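PDB 3QJG: epidermin biosynthesis protein EpiD from Staphylococcus aureus, which probably catalyses the FMN-dependent oxidative decarboxylation of the C-terminal cysteine of the precursor peptide of the lantibiotic epidermin. Local coordinates for residues E27-F32 against V171-I175. Numbering follows the deposited sequence.
Sequences ELKSKF and VLEFI
K31 and L172 lead a mixed contact, an apolar cluster edged by a lysine–carboxylate salt bridge, that joins residues 27-32, on and after helix 21-28, to the C-terminal helix 168-174 on one side of the Rossmann-like sheet of this flavoprotein. L172 is the wedge. L172 CD2 meets L28 CD2 at 3.5 Å as the two leucines run past each other in opposite directions, and it also lies 3.6 Å from K31 CB and close to K31 CD, the lysine and leucine chains again running in opposite directions. The other branch, L172 CD1, reaches the backbone at E27 O, 3.7 Å away. That carbonyl is occupied within its own segment: E27 O accepts from S30 N and, at 2.7 Å, from S30 OG. Deeper in, I175 CD1 packs against both L28 CD2 and the F32 ring, approaching the ring obliquely with 3.6 Å to F32 CE2, while I175 CG1 lies by F32 CZ; the three residues close a mutual apolar cluster. L28 and I175 continue inward onto the sheet, L28 touching V35 and I175 touching I81 and F116. A chi1 of -159° turns the K31 chain away from its own N, and with the rest extended K31 reaches along L172 to the last residue. On the way K31 CG rests 4.1 Å above one face of F32, offset toward the rim. At the far end K31 NZ donates to L172 O at 2.9 Å, in the carbonyl plane with a C=O...N angle of 157°, and pairs with I175 OXT at 2.8 Å. One ammonium thus holds both a carbonyl of the last helical turn and the terminal carboxylate, where its positive charge would be expected to offset the negative charge of the chain end and the helix dipole. The lysine methylenes line the apolar cluster while its charged tip ties down the C-terminus.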
loop_
_atom_site.group_PDB
_atom_site.type_symbol
_atom_site.label_atom_id
_atom_site.label_comp_id
_atom_site.label_asym_id
_atom_site.label_seq_id
_atom_site.Cartn_x
_atom_site.Cartn_y
_atom_site.Cartn_z
ATOM N N GLU A 27 -0.744 -21.853 34.874
ATOM C CA GLU A 27 -1.341 -22.476 36.037
ATOM C C GLU A 27 -2.589 -23.307 35.704
ATOM O O GLU A 27 -2.824 -24.316 36.316
ATOM C CB GLU A 27 -1.669 -21.415 37.118
ATOM C CG GLU A 27 -0.449 -20.704 37.757
ATOM C CD GLU A 27 0.710 -21.655 38.165
ATOM O OE1 GLU A 27 1.842 -21.496 37.642
ATOM O OE2 GLU A 27 0.488 -22.545 39.019
ATOM N N LEU A 28 -3.412 -22.833 34.763
ATOM C CA LEU A 28 -4.567 -23.583 34.279
ATOM C C LEU A 28 -4.147 -24.888 33.584
ATOM O O LEU A 28 -4.861 -25.880 33.681
ATOM C CB LEU A 28 -5.404 -22.689 33.411
ATOM C CG LEU A 28 -6.171 -21.649 34.242
ATOM C CD1 LEU A 28 -6.645 -20.494 33.381
ATOM C CD2 LEU A 28 -7.343 -22.302 34.895
ATOM N N LYS A 29 -2.967 -24.911 32.964
ATOM C CA LYS A 29 -2.425 -26.145 32.406
ATOM C C LYS A 29 -2.227 -27.301 33.400
ATOM O O LYS A 29 -2.221 -28.432 32.990
ATOM C CB LYS A 29 -1.164 -25.871 31.587
ATOM C CG LYS A 29 -1.530 -25.406 30.149
ATOM C CD LYS A 29 -1.203 -26.542 29.206
ATOM C CE LYS A 29 -2.122 -26.660 28.072
ATOM N NZ LYS A 29 -1.869 -27.999 27.484
ATOM N N SER A 30 -2.118 -27.023 34.691
ATOM C CA SER A 30 -2.099 -28.096 35.697
ATOM C C SER A 30 -3.478 -28.734 35.947
ATOM O O SER A 30 -3.525 -29.886 36.341
ATOM C CB SER A 30 -1.536 -27.579 37.020
ATOM O OG SER A 30 -2.435 -26.629 37.587
ATOM N N LYS A 31 -4.581 -27.996 35.716
ATOM C CA LYS A 31 -5.937 -28.529 35.877
ATOM C C LYS A 31 -6.615 -28.957 34.577
ATOM O O LYS A 31 -7.476 -29.823 34.593
ATOM C CB LYS A 31 -6.828 -27.495 36.516
ATOM C CG LYS A 31 -8.049 -28.079 37.159
ATOM C CD LYS A 31 -9.103 -26.999 37.414
ATOM C CE LYS A 31 -10.028 -27.358 38.551
ATOM N NZ LYS A 31 -10.973 -26.219 38.804
ATOM N N PHE A 32 -6.246 -28.349 33.459
ATOM C CA PHE A 32 -7.000 -28.530 32.210
ATOM C C PHE A 32 -6.136 -29.076 31.103
ATOM O O PHE A 32 -4.957 -28.776 31.031
ATOM C CB PHE A 32 -7.578 -27.199 31.794
ATOM C CG PHE A 32 -8.678 -26.715 32.671
ATOM C CD1 PHE A 32 -9.962 -27.222 32.539
ATOM C CD2 PHE A 32 -8.439 -25.735 33.616
ATOM C CE1 PHE A 32 -11.008 -26.742 33.358
ATOM C CE2 PHE A 32 -9.474 -25.236 34.427
ATOM C CZ PHE A 32 -10.754 -25.755 34.308
ATOM N N VAL A 171 -8.443 -18.328 40.620
ATOM C CA VAL A 171 -9.136 -18.675 39.394
ATOM C C VAL A 171 -9.342 -20.174 39.366
ATOM O O VAL A 171 -10.450 -20.626 39.108
ATOM C CB VAL A 171 -8.311 -18.188 38.142
ATOM C CG1 VAL A 171 -9.012 -18.592 36.824
ATOM C CG2 VAL A 171 -8.083 -16.667 38.221
ATOM N N LEU A 172 -8.275 -20.952 39.622
ATOM C CA LEU A 172 -8.371 -22.431 39.608
ATOM C C LEU A 172 -9.456 -22.938 40.556
ATOM O O LEU A 172 -10.191 -23.861 40.211
ATOM C CB LEU A 172 -7.070 -23.100 40.015
ATOM C CG LEU A 172 -6.047 -23.318 38.917
ATOM C CD1 LEU A 172 -4.837 -24.022 39.426
ATOM C CD2 LEU A 172 -6.650 -24.180 37.824
ATOM N N GLU A 173 -9.538 -22.323 41.738
ATOM C CA GLU A 173 -10.511 -22.707 42.768
ATOM C C GLU A 173 -11.926 -22.271 42.455
ATOM O O GLU A 173 -12.863 -22.842 42.991
ATOM C CB GLU A 173 -10.137 -22.116 44.143
ATOM C CG GLU A 173 -8.914 -22.730 44.688
ATOM C CD GLU A 173 -8.602 -22.301 46.086
ATOM O OE1 GLU A 173 -7.831 -23.030 46.723
ATOM O OE2 GLU A 173 -9.103 -21.251 46.542
ATOM N N PHE A 174 -12.094 -21.244 41.632
ATOM C CA PHE A 174 -13.440 -20.702 41.386
ATOM C C PHE A 174 -14.076 -21.495 40.260
ATOM O O PHE A 174 -15.279 -21.554 40.171
ATOM C CB PHE A 174 -13.364 -19.217 41.040
ATOM C CG PHE A 174 -14.717 -18.491 40.987
ATOM C CD1 PHE A 174 -15.429 -18.203 42.162
ATOM C CD2 PHE A 174 -15.235 -18.049 39.764
ATOM C CE1 PHE A 174 -16.654 -17.504 42.103
ATOM C CE2 PHE A 174 -16.444 -17.379 39.686
ATOM C CZ PHE A 174 -17.170 -17.102 40.856
ATOM N N ILE A 175 -13.285 -22.103 39.380
ATOM C CA ILE A 175 -13.893 -22.729 38.198
ATOM C C ILE A 175 -13.895 -24.254 38.335
ATOM O O ILE A 175 -14.504 -24.907 37.489
ATOM C CB ILE A 175 -13.260 -22.248 36.827
ATOM C CG1 ILE A 175 -11.898 -22.865 36.566
ATOM C CG2 ILE A 175 -13.070 -20.785 36.815
ATOM C CD1 ILE A 175 -11.149 -22.202 35.402
ATOM O OXT ILE A 175 -13.326 -24.855 39.273
#